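Local coordinates for protein Fe(2+) transporter FeoB (Escherichia coli, PDB 3I8S) that drives ferrous iron uptake across the inner membrane, its cytosolic N-terminal domain binding GTP and probably coupling that binding to channel opening, at residues P114-L122 / L141-V149; L204-D212 / A241-Y249. All coordinates share one frame; numbering follows the deposited sequence. Where two conformers were deposited one is given.

Contact 1: residues P114-L122 / L141-V149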
ATOM      1  N   PRO A 114      -2.232   1.324   8.965  1.00 28.17           N
ATOM      2  CA  PRO A 114      -2.043   2.777   9.034  1.00 27.84           C
ATOM      3  C   PRO A 114      -0.945   3.210   8.057  1.00 27.17           C
ATOM      4  O   PRO A 114       0.110   2.601   8.026  1.00 25.38           O
ATOM      5  CB  PRO A 114      -1.601   3.004  10.461  1.00 27.86           C
ATOM      6  CG  PRO A 114      -2.285   1.928  11.189  1.00 28.87           C
ATOM      7  CD  PRO A 114      -2.154   0.749  10.322  1.00 29.54           C
ATOM      8  N   CYS A 115      -1.259   4.213   7.228  0.50 26.39           N
ATOM      9  CA  CYS A 115      -0.374   4.701   6.162  0.50 26.89           C
ATOM     10  C   CYS A 115      -0.210   6.206   6.248  0.50 26.57           C
ATOM     11  O   CYS A 115      -1.107   6.930   6.729  0.50 26.30           O
ATOM     12  CB  CYS A 115      -0.960   4.375   4.777  0.50 27.12           C
ATOM     13  SG  CYS A 115      -0.885   2.655   4.267  0.50 27.76           S
ATOM     14  N   ILE A 116       0.966   6.662   5.832  1.00 25.89           N
ATOM     15  CA  ILE A 116       1.206   8.030   5.488  1.00 25.89           C
ATOM     16  C   ILE A 116       1.710   8.004   4.051  1.00 25.14           C
ATOM     17  O   ILE A 116       2.664   7.272   3.751  1.00 24.41           O
ATOM     18  CB  ILE A 116       2.298   8.650   6.380  1.00 25.52           C
ATOM     19  CG1 ILE A 116       1.802   8.741   7.845  1.00 27.50           C
ATOM     20  CG2 ILE A 116       2.657  10.051   5.833  1.00 25.79           C
ATOM     21  CD1 ILE A 116       2.920   8.906   8.813  1.00 26.22           C
ATOM     22  N   VAL A 117       1.082   8.765   3.151  1.00 24.44           N
ATOM     23  CA  VAL A 117       1.655   8.914   1.792  1.00 24.34           C
ATOM     24  C   VAL A 117       2.685  10.011   1.782  1.00 23.22           C
ATOM     25  O   VAL A 117       2.403  11.178   2.186  1.00 23.14           O
ATOM     26  CB  VAL A 117       0.580   9.167   0.703  1.00 24.86           C
ATOM     27  CG1 VAL A 117       1.176   9.620  -0.605  1.00 24.62           C
ATOM     28  CG2 VAL A 117      -0.310   7.956   0.570  1.00 28.65           C
ATOM     29  N   ALA A 118       3.866   9.681   1.282  1.00 22.86           N
ATOM     30  CA  ALA A 118       4.874  10.707   1.022  1.00 23.43           C
ATOM     31  C   ALA A 118       4.929  10.943  -0.486  1.00 24.68           C
ATOM     32  O   ALA A 118       5.422  10.091  -1.235  1.00 22.82           O
ATOM     33  CB  ALA A 118       6.219  10.308   1.552  1.00 24.57           C
ATOM     34  N   LEU A 119       4.478  12.128  -0.882  1.00 23.77           N
ATOM     35  CA  LEU A 119       4.388  12.512  -2.276  1.00 25.22           C
ATOM     36  C   LEU A 119       5.680  13.156  -2.730  1.00 25.41           C
ATOM     37  O   LEU A 119       6.070  14.274  -2.289  1.00 25.66           O
ATOM     38  CB  LEU A 119       3.148  13.388  -2.511  1.00 24.42           C
ATOM     39  CG  LEU A 119       2.649  13.608  -3.934  1.00 24.77           C
ATOM     40  CD1 LEU A 119       2.115  12.341  -4.613  1.00 24.16           C
ATOM     41  CD2 LEU A 119       1.542  14.691  -3.962  1.00 25.70           C
ATOM     42  N   ASN A 120       6.327  12.430  -3.648  1.00 25.57           N
ATOM     43  CA  ASN A 120       7.629  12.745  -4.192  1.00 27.82           C
ATOM     44  C   ASN A 120       7.618  13.190  -5.666  1.00 26.33           C
ATOM     45  O   ASN A 120       6.602  13.129  -6.337  1.00 24.58           O
ATOM     46  CB  ASN A 120       8.469  11.441  -4.108  1.00 29.62           C
ATOM     47  CG  ASN A 120       9.786  11.656  -3.515  1.00 36.19           C
ATOM     48  OD1 ASN A 120      10.231  12.794  -3.326  1.00 41.91           O
ATOM     49  ND2 ASN A 120      10.450  10.566  -3.191  1.00 40.37           N
ATOM     50  N   MET A 121       8.785  13.586  -6.186  1.00 26.42           N
ATOM     51  CA  MET A 121       8.934  14.027  -7.583  1.00 27.83           C
ATOM     52  C   MET A 121       7.991  15.162  -7.966  1.00 27.63           C
ATOM     53  O   MET A 121       7.500  15.237  -9.088  1.00 25.97           O
ATOM     54  CB  MET A 121       8.750  12.840  -8.545  1.00 28.64           C
ATOM     55  CG  MET A 121       9.440  11.552  -8.112  1.00 32.69           C
ATOM     56  SD  MET A 121      11.229  11.714  -7.982  1.00 38.68           S
ATOM     57  CE  MET A 121      11.756  10.061  -7.555  1.00 33.42           C
ATOM     58  N   LEU A 122       7.747  16.051  -7.004  1.00 28.21           N
ATOM     59  CA  LEU A 122       6.923  17.228  -7.208  1.00 29.49           C
ATOM     60  C   LEU A 122       7.470  18.171  -8.299  1.00 29.18           C
ATOM     61  O   LEU A 122       6.720  18.789  -9.048  1.00 29.54           O
ATOM     62  CB  LEU A 122       6.866  17.993  -5.886  1.00 29.96           C
ATOM     63  CG  LEU A 122       6.286  17.187  -4.725  1.00 30.83           C
ATOM     64  CD1 LEU A 122       6.479  17.971  -3.398  1.00 33.44           C
ATOM     65  CD2 LEU A 122       4.840  16.919  -5.026  1.00 28.93           C
ATOM     66  N   LEU A 141      -8.267   9.114  -0.080  1.00 23.26           N
ATOM     67  CA  LEU A 141      -7.482   8.001   0.445  1.00 23.37           C
ATOM     68  C   LEU A 141      -7.804   7.666   1.884  1.00 22.97           C
ATOM     69  O   LEU A 141      -7.709   6.505   2.270  1.00 24.14           O
ATOM     70  CB  LEU A 141      -5.996   8.308   0.333  1.00 22.66           C
ATOM     71  CG  LEU A 141      -5.498   8.502  -1.098  1.00 21.39           C
ATOM     72  CD1 LEU A 141      -3.948   8.696  -1.033  1.00 21.94           C
ATOM     73  CD2 LEU A 141      -5.912   7.348  -2.016  1.00 21.69           C
ATOM     74  N   GLY A 142      -8.177   8.674   2.674  1.00 23.00           N
ATOM     75  CA  GLY A 142      -8.371   8.522   4.086  1.00 23.75           C
ATOM     76  C   GLY A 142      -7.097   8.440   4.894  1.00 25.26           C
ATOM     77  O   GLY A 142      -7.084   7.896   5.998  1.00 25.42           O
ATOM     78  N   CYS A 143      -6.002   8.943   4.337  1.00 24.82           N
ATOM     79  CA  CYS A 143      -4.746   8.994   5.040  1.00 25.29           C
ATOM     80  C   CYS A 143      -4.003  10.283   4.686  1.00 25.14           C
ATOM     81  O   CYS A 143      -4.299  10.923   3.654  1.00 23.75           O
ATOM     82  CB  CYS A 143      -3.897   7.749   4.743  1.00 26.04           C
ATOM     83  SG  CYS A 143      -3.206   7.689   3.080  1.00 29.66           S
ATOM     84  N   PRO A 144      -3.061  10.711   5.573  1.00 25.58           N
ATOM     85  CA  PRO A 144      -2.248  11.883   5.316  1.00 25.31           C
ATOM     86  C   PRO A 144      -1.463  11.794   4.007  1.00 23.95           C
ATOM     87  O   PRO A 144      -0.969  10.721   3.613  1.00 25.03           O
ATOM     88  CB  PRO A 144      -1.269  11.894   6.492  1.00 25.65           C
ATOM     89  CG  PRO A 144      -1.888  11.037   7.553  1.00 26.49           C
ATOM     90  CD  PRO A 144      -2.727  10.072   6.864  1.00 26.39           C
ATOM     91  N   VAL A 145      -1.351  12.914   3.336  1.00 24.19           N
ATOM     92  CA  VAL A 145      -0.547  13.015   2.121  1.00 23.28           C
ATOM     93  C   VAL A 145       0.403  14.170   2.364  1.00 23.19           C
ATOM     94  O   VAL A 145      -0.043  15.332   2.540  1.00 22.22           O
ATOM     95  CB  VAL A 145      -1.404  13.251   0.843  1.00 24.36           C
ATOM     96  CG1 VAL A 145      -0.510  13.551  -0.398  1.00 23.97           C
ATOM     97  CG2 VAL A 145      -2.341  12.021   0.575  1.00 23.59           C
ATOM     98  N   ILE A 146       1.690  13.844   2.452  1.00 22.78           N
ATOM     99  CA  ILE A 146       2.714  14.806   2.799  1.00 23.70           C
ATOM    100  C   ILE A 146       3.582  15.078   1.570  1.00 23.21           C
ATOM    101  O   ILE A 146       4.265  14.194   1.072  1.00 22.67           O
ATOM    102  CB  ILE A 146       3.629  14.280   3.970  1.00 23.96           C
ATOM    103  CG1 ILE A 146       2.793  13.840   5.164  1.00 24.92           C
ATOM    104  CG2 ILE A 146       4.671  15.297   4.327  1.00 25.44           C
ATOM    105  CD1 ILE A 146       1.858  14.790   5.678  1.00 25.81           C
ATOM    106  N   PRO A 147       3.605  16.314   1.112  1.00 24.12           N
ATOM    107  CA  PRO A 147       4.474  16.635  -0.038  1.00 24.59           C
ATOM    108  C   PRO A 147       5.953  16.731   0.355  1.00 25.35           C
ATOM    109  O   PRO A 147       6.302  17.501   1.265  1.00 24.01           O
ATOM    110  CB  PRO A 147       3.946  17.971  -0.488  1.00 24.60           C
ATOM    111  CG  PRO A 147       3.306  18.583   0.667  1.00 25.14           C
ATOM    112  CD  PRO A 147       2.860  17.484   1.589  1.00 23.92           C
ATOM    113  N   LEU A 148       6.816  15.966  -0.324  1.00 24.67           N
ATOM    114  CA  LEU A 148       8.220  15.930   0.046  1.00 26.20           C
ATOM    115  C   LEU A 148       9.002  17.013  -0.638  1.00 28.12           C
ATOM    116  O   LEU A 148       9.713  16.807  -1.632  1.00 29.27           O
ATOM    117  CB  LEU A 148       8.850  14.556  -0.167  1.00 26.46           C
ATOM    118  CG  LEU A 148       8.540  13.413   0.790  1.00 30.69           C
ATOM    119  CD1 LEU A 148       9.437  12.218   0.356  1.00 31.24           C
ATOM    120  CD2 LEU A 148       8.733  13.796   2.254  1.00 33.33           C
ATOM    121  N   VAL A 149       8.830  18.207  -0.088  1.00 28.88           N
ATOM    122  CA  VAL A 149       9.488  19.369  -0.526  1.00 29.48           C
ATOM    123  C   VAL A 149      10.966  19.221  -0.162  1.00 30.55           C
ATOM    124  O   VAL A 149      11.313  19.013   1.033  1.00 29.17           O
ATOM    125  CB  VAL A 149       8.856  20.600   0.161  1.00 29.30           C
ATOM    126  CG1 VAL A 149       9.705  21.815  -0.059  1.00 28.50           C
ATOM    127  CG2 VAL A 149       7.420  20.785  -0.370  1.00 27.56           C
TER
HETATM  128  O   HOH W   1       9.687  16.081  -4.289  1.00 28.39           O
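Leu141 CD1 meets the CG2 branch of Val117 at 4.0 Å, the side chains crossing at about a right angle; this CG2 stands anti to the carbonyl carbon (chi1 167°, measured to CG1), which turns it to Leu141 and to Cys143 SG (3.8 Å). The parallel ladder follows: Val117 N donates to Pro144 O, and Val117 O receives Ile146 N in a nearly straight bond (2.8 Å, 172°). Val145 lies beside Val117 and Leu119 on one face; on the other, Ile146 CG1 packs on Ile116 CG2 (3.9 Å). Ile146 O in turn accepts Leu119 N. Pro147 CB meets Leu122 CD1. Leu148 ends the ladder by donating to Leu119 O (2.7 Å). Its CD1 touches Ala118 CB and the Asn120 amide, and a water joins Leu148 O, weakly, to Asn120 OD1. Asn120 opens the Asn-x-x-Asp (G4) element of the GTP site, empty in this crystal, to which Val149 also belongs. With an alanine in place of Asn120, the P-loop carbonyl of Ser14, weakly bonded by ND2, would probably lose its link to this strand, and Leu148 CD1 the amide packed against it. Strand 88-94 pairs with the far edge of 115-120; helix 154-164 covers Ile116 and Ile146, helix 98-111 Val117 and Leu141.

Contact 2: residues L204-D212 / A241-Y249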
ATOM      1  N   LEU A 204      -7.792 -10.747   1.513  1.00 20.38           N
ATOM      2  CA  LEU A 204      -7.328 -12.057   1.063  1.00 20.47           C
ATOM      3  C   LEU A 204      -8.391 -12.786   0.218  1.00 20.65           C
ATOM      4  O   LEU A 204      -8.056 -13.398  -0.792  1.00 20.52           O
ATOM      5  CB  LEU A 204      -6.879 -12.906   2.234  1.00 20.55           C
ATOM      6  CG  LEU A 204      -5.560 -12.544   2.899  1.00 19.00           C
ATOM      7  CD1 LEU A 204      -5.433 -13.333   4.207  1.00 20.27           C
ATOM      8  CD2 LEU A 204      -4.315 -12.728   1.995  1.00 18.97           C
ATOM      9  N   GLY A 205      -9.644 -12.751   0.667  1.00 19.77           N
ATOM     10  CA  GLY A 205     -10.747 -13.327  -0.096  1.00 21.80           C
ATOM     11  C   GLY A 205     -10.808 -12.810  -1.516  1.00 21.55           C
ATOM     12  O   GLY A 205     -10.936 -13.599  -2.480  1.00 22.01           O
ATOM     13  N   LEU A 206     -10.734 -11.483  -1.652  1.00 21.79           N
ATOM     14  CA  LEU A 206     -10.800 -10.833  -2.971  1.00 22.88           C
ATOM     15  C   LEU A 206      -9.562 -11.177  -3.809  1.00 22.99           C
ATOM     16  O   LEU A 206      -9.670 -11.447  -4.998  1.00 23.86           O
ATOM     17  CB  LEU A 206     -10.931  -9.320  -2.811  1.00 23.58           C
ATOM     18  CG  LEU A 206     -12.320  -8.700  -2.751  1.00 28.10           C
ATOM     19  CD1 LEU A 206     -12.199  -7.185  -2.868  1.00 34.00           C
ATOM     20  CD2 LEU A 206     -13.252  -9.257  -3.852  1.00 28.94           C
ATOM     21  N   GLN A 207      -8.379 -11.233  -3.172  1.00 21.82           N
ATOM     22  CA  GLN A 207      -7.177 -11.617  -3.886  1.00 21.89           C
ATOM     23  C   GLN A 207      -7.299 -13.029  -4.435  1.00 22.18           C
ATOM     24  O   GLN A 207      -6.870 -13.304  -5.566  1.00 23.02           O
ATOM     25  CB  GLN A 207      -5.940 -11.488  -2.994  1.00 22.46           C
ATOM     26  CG  GLN A 207      -5.665 -10.064  -2.611  1.00 23.19           C
ATOM     27  CD  GLN A 207      -5.231  -9.273  -3.802  1.00 27.05           C
ATOM     28  OE1 GLN A 207      -5.868  -8.316  -4.192  1.00 25.31           O
ATOM     29  NE2 GLN A 207      -4.106  -9.694  -4.407  1.00 29.55           N
ATOM     30  N   MET A 208      -7.894 -13.929  -3.657  1.00 21.87           N
ATOM     31  CA  MET A 208      -8.021 -15.321  -4.101  1.00 22.85           C
ATOM     32  C   MET A 208      -8.994 -15.419  -5.292  1.00 21.72           C
ATOM     33  O   MET A 208      -8.760 -16.164  -6.248  1.00 22.41           O
ATOM     34  CB  MET A 208      -8.526 -16.207  -2.959  1.00 22.13           C
ATOM     35  CG  MET A 208      -7.564 -16.413  -1.786  1.00 26.20           C
ATOM     36  SD  MET A 208      -8.416 -17.282  -0.441  1.00 27.92           S
ATOM     37  CE  MET A 208      -8.650 -18.858  -1.213  1.00 29.70           C
ATOM     38  N   LEU A 209     -10.080 -14.684  -5.216  1.00 22.72           N
ATOM     39  CA  LEU A 209     -11.046 -14.625  -6.328  1.00 23.22           C
ATOM     40  C   LEU A 209     -10.421 -14.026  -7.607  1.00 23.88           C
ATOM     41  O   LEU A 209     -10.778 -14.418  -8.712  1.00 23.97           O
ATOM     42  CB  LEU A 209     -12.265 -13.797  -5.925  1.00 23.18           C
ATOM     43  CG  LEU A 209     -13.097 -14.360  -4.761  1.00 21.68           C
ATOM     44  CD1 LEU A 209     -14.116 -13.334  -4.224  1.00 24.90           C
ATOM     45  CD2 LEU A 209     -13.782 -15.647  -5.191  1.00 23.95           C
ATOM     46  N   GLU A 210      -9.511 -13.075  -7.444  1.00 23.90           N
ATOM     47  CA  GLU A 210      -8.772 -12.513  -8.556  1.00 25.09           C
ATOM     48  C   GLU A 210      -7.779 -13.510  -9.178  1.00 25.31           C
ATOM     49  O   GLU A 210      -7.342 -13.311 -10.308  1.00 26.29           O
ATOM     50  CB  GLU A 210      -8.091 -11.189  -8.143  1.00 24.50           C
ATOM     51  CG  GLU A 210      -7.652 -10.380  -9.341  1.00 26.47           C
ATOM     52  CD  GLU A 210      -6.938  -9.097  -8.976  1.00 30.44           C
ATOM     53  OE1 GLU A 210      -6.329  -9.034  -7.871  1.00 36.98           O
ATOM     54  OE2 GLU A 210      -7.008  -8.148  -9.821  1.00 38.60           O
ATOM     55  N   GLY A 211      -7.458 -14.593  -8.456  1.00 25.54           N
ATOM     56  CA  GLY A 211      -6.517 -15.622  -8.884  1.00 25.69           C
ATOM     57  C   GLY A 211      -5.128 -15.539  -8.271  1.00 25.83           C
ATOM     58  O   GLY A 211      -4.206 -16.158  -8.776  1.00 25.64           O
ATOM     59  N   ASP A 212      -4.960 -14.760  -7.208  1.00 25.98           N
ATOM     60  CA  ASP A 212      -3.659 -14.631  -6.536  1.00 25.74           C
ATOM     61  C   ASP A 212      -3.352 -15.944  -5.806  1.00 24.90           C
ATOM     62  O   ASP A 212      -4.042 -16.301  -4.867  1.00 25.97           O
ATOM     63  CB  ASP A 212      -3.727 -13.467  -5.553  1.00 25.86           C
ATOM     64  CG  ASP A 212      -2.430 -13.180  -4.843  1.00 27.50           C
ATOM     65  OD1 ASP A 212      -1.724 -14.099  -4.436  1.00 27.88           O
ATOM     66  OD2 ASP A 212      -2.177 -11.976  -4.595  1.00 35.16           O
ATOM     67  N   ALA A 241     -12.889 -11.932 -12.255  1.00 29.41           N
ATOM     68  CA  ALA A 241     -11.524 -11.502 -11.872  1.00 29.31           C
ATOM     69  C   ALA A 241     -11.216 -10.140 -12.465  1.00 29.63           C
ATOM     70  O   ALA A 241     -10.602  -9.296 -11.826  1.00 30.11           O
ATOM     71  CB  ALA A 241     -10.473 -12.535 -12.312  1.00 29.28           C
ATOM     72  N   LEU A 242     -11.709  -9.914 -13.674  1.00 29.11           N
ATOM     73  CA  LEU A 242     -11.553  -8.638 -14.341  1.00 29.40           C
ATOM     74  C   LEU A 242     -12.420  -7.556 -13.705  1.00 29.70           C
ATOM     75  O   LEU A 242     -12.038  -6.377 -13.714  1.00 29.14           O
ATOM     76  CB  LEU A 242     -11.928  -8.786 -15.799  1.00 29.40           C
ATOM     77  CG  LEU A 242     -11.713  -7.648 -16.791  1.00 29.85           C
ATOM     78  CD1 LEU A 242     -10.407  -6.939 -16.531  1.00 32.37           C
ATOM     79  CD2 LEU A 242     -11.771  -8.199 -18.223  1.00 31.21           C
ATOM     80  N   HIS A 243     -13.588  -7.934 -13.173  1.00 29.03           N
ATOM     81  CA  HIS A 243     -14.405  -6.951 -12.436  1.00 28.68           C
ATOM     82  C   HIS A 243     -13.704  -6.417 -11.187  1.00 28.38           C
ATOM     83  O   HIS A 243     -13.874  -5.246 -10.828  1.00 27.51           O
ATOM     84  CB  HIS A 243     -15.759  -7.528 -12.025  1.00 28.99           C
ATOM     85  CG  HIS A 243     -16.746  -7.613 -13.144  1.00 29.76           C
ATOM     86  ND1 HIS A 243     -17.705  -6.648 -13.373  1.00 35.92           N
ATOM     87  CD2 HIS A 243     -16.933  -8.558 -14.089  1.00 29.12           C
ATOM     88  CE1 HIS A 243     -18.444  -7.000 -14.409  1.00 34.14           C
ATOM     89  NE2 HIS A 243     -17.989  -8.154 -14.868  1.00 33.64           N
ATOM     90  N   ILE A 244     -12.964  -7.279 -10.499  1.00 27.60           N
ATOM     91  CA  ILE A 244     -12.155  -6.880  -9.325  1.00 27.79           C
ATOM     92  C   ILE A 244     -11.155  -5.830  -9.778  1.00 28.05           C
ATOM     93  O   ILE A 244     -11.120  -4.736  -9.243  1.00 25.78           O
ATOM     94  CB  ILE A 244     -11.438  -8.075  -8.661  1.00 28.04           C
ATOM     95  CG1 ILE A 244     -12.434  -9.085  -8.111  1.00 29.08           C
ATOM     96  CG2 ILE A 244     -10.520  -7.613  -7.490  1.00 27.76           C
ATOM     97  CD1 ILE A 244     -11.779 -10.433  -7.646  1.00 27.61           C
ATOM     98  N   ALA A 245     -10.384  -6.147 -10.816  1.00 28.36           N
ATOM     99  CA  ALA A 245      -9.351  -5.224 -11.317  1.00 28.34           C
ATOM    100  C   ALA A 245      -9.953  -3.920 -11.817  1.00 28.46           C
ATOM    101  O   ALA A 245      -9.430  -2.841 -11.499  1.00 28.18           O
ATOM    102  CB  ALA A 245      -8.503  -5.900 -12.412  1.00 28.78           C
ATOM    103  N   ASP A 246     -11.066  -4.015 -12.553  1.00 27.73           N
ATOM    104  CA  ASP A 246     -11.698  -2.859 -13.185  1.00 28.10           C
ATOM    105  C   ASP A 246     -12.231  -1.901 -12.097  1.00 26.83           C
ATOM    106  O   ASP A 246     -12.083  -0.690 -12.216  1.00 26.90           O
ATOM    107  CB  ASP A 246     -12.817  -3.295 -14.162  1.00 29.03           C
ATOM    108  CG  ASP A 246     -12.283  -3.686 -15.565  1.00 34.30           C
ATOM    109  OD1 ASP A 246     -11.140  -3.316 -15.922  1.00 40.65           O
ATOM    110  OD2 ASP A 246     -13.022  -4.351 -16.339  1.00 41.96           O
ATOM    111  N   ALA A 247     -12.811  -2.453 -11.027  1.00 25.83           N
ATOM    112  CA  ALA A 247     -13.271  -1.626  -9.889  1.00 25.85           C
ATOM    113  C   ALA A 247     -12.097  -0.781  -9.353  1.00 25.35           C
ATOM    114  O   ALA A 247     -12.239   0.411  -9.096  1.00 22.58           O
ATOM    115  CB  ALA A 247     -13.868  -2.482  -8.768  1.00 26.09           C
ATOM    116  N   ARG A 248     -10.931  -1.409  -9.209  1.00 23.93           N
ATOM    117  CA  ARG A 248      -9.739  -0.698  -8.706  1.00 24.92           C
ATOM    118  C   ARG A 248      -9.310   0.413  -9.620  1.00 22.93           C
ATOM    119  O   ARG A 248      -9.146   1.550  -9.183  1.00 22.28           O
ATOM    120  CB  ARG A 248      -8.580  -1.673  -8.446  1.00 24.86           C
ATOM    121  CG  ARG A 248      -8.889  -2.594  -7.315  1.00 25.02           C
ATOM    122  CD  ARG A 248      -7.918  -3.788  -7.237  1.00 27.29           C
ATOM    123  NE  ARG A 248      -8.313  -4.675  -6.161  1.00 27.74           N
ATOM    124  CZ  ARG A 248      -7.756  -5.870  -5.956  1.00 32.90           C
ATOM    125  NH1 ARG A 248      -6.799  -6.295  -6.762  1.00 32.38           N
ATOM    126  NH2 ARG A 248      -8.160  -6.621  -4.952  1.00 33.13           N
ATOM    127  N   TYR A 249      -9.185   0.121 -10.906  1.00 23.81           N
ATOM    128  CA  TYR A 249      -8.784   1.148 -11.840  1.00 24.05           C
ATOM    129  C   TYR A 249      -9.828   2.276 -11.956  1.00 23.73           C
ATOM    130  O   TYR A 249      -9.470   3.454 -12.078  1.00 22.67           O
ATOM    131  CB  TYR A 249      -8.404   0.501 -13.164  1.00 26.39           C
ATOM    132  CG  TYR A 249      -7.067  -0.288 -13.055  1.00 26.95           C
ATOM    133  CD1 TYR A 249      -5.862   0.375 -12.826  1.00 29.70           C
ATOM    134  CD2 TYR A 249      -7.024  -1.673 -13.148  1.00 30.17           C
ATOM    135  CE1 TYR A 249      -4.631  -0.319 -12.737  1.00 30.19           C
ATOM    136  CE2 TYR A 249      -5.802  -2.384 -13.068  1.00 29.10           C
ATOM    137  CZ  TYR A 249      -4.598  -1.702 -12.862  1.00 29.83           C
ATOM    138  OH  TYR A 249      -3.379  -2.406 -12.760  1.00 28.29           O
TER
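Glu210 lies as a knob in the hole formed by Ala241, Ile244, Ala245 and Arg248, on two successive turns of helix 240-259. With CG anti to the backbone N (chi1 -164°) and the chain extended beyond it, the carboxylate is carried along this surface to Arg248, where OE1 forms a salt bridge with NH1 at 3.0 Å. The two flat groups stand nearly perpendicular, 80° apart, and NH1 meets OE1 from above the carboxylate plane, in a bond bent at the hydrogen. At the other end of the residue, Ala241 CB lies 3.8 Å from Glu210 O. Ile244 packs with both of its branches. Its CD1 methyl presses on the last turn of helix 198-210, 3.5 Å from both Leu206 O and Glu210 N, which bond to each other, and 3.8 Å from Leu209 CB. This packing of steeply angled helices lies in the FeoB cytosolic helical domain, and helix 198-210 ends here in a Schellman motif at Gly211. The CG2 branch of Ile244 sits 3.5 Å above the Arg248 guanidinium plane, over its centre. Arg248 NH2 donates to Gln207 OE1 (3.0 Å), approaching nearly end-on to that carbonyl though again bent at the hydrogen, with the amide and guanidinium planes nearly parallel, 13° apart. Gln207 is itself steadied through NE2, which donates to Asp212 OD2 (3.0 Å). Arg248 NE bonds Tyr177 OH. From helix 98-111 of the GTPase part, Tyr103 OH bonds Arg248 NH1 and Gln107 NE2 bonds Gln207 OE1.

How the contacts relate
From the N terminus, contact 1 comes first: strand 115-120 runs out to the nucleotide site, and the chain passes through helix 122-127 and strand 130-132 and returns by helix 134-141 to lay strand 145-147 parallel beside it, a beta-alpha-beta crossover that closes at the sheet edge of the G domain. Contact 2 opens later, closing the excursion through helices 213-218 and 226-236 by bringing helix 240-259 against helix 198-210. The two are in series, neither nested nor crossed, with centres about 25 Å apart on opposite sides of the chain's centre. They do not touch; helix 98-111 relates them, packing on contact 1 through Thr105 and Leu106 and bonding contact 2 through Tyr103 and Gln107.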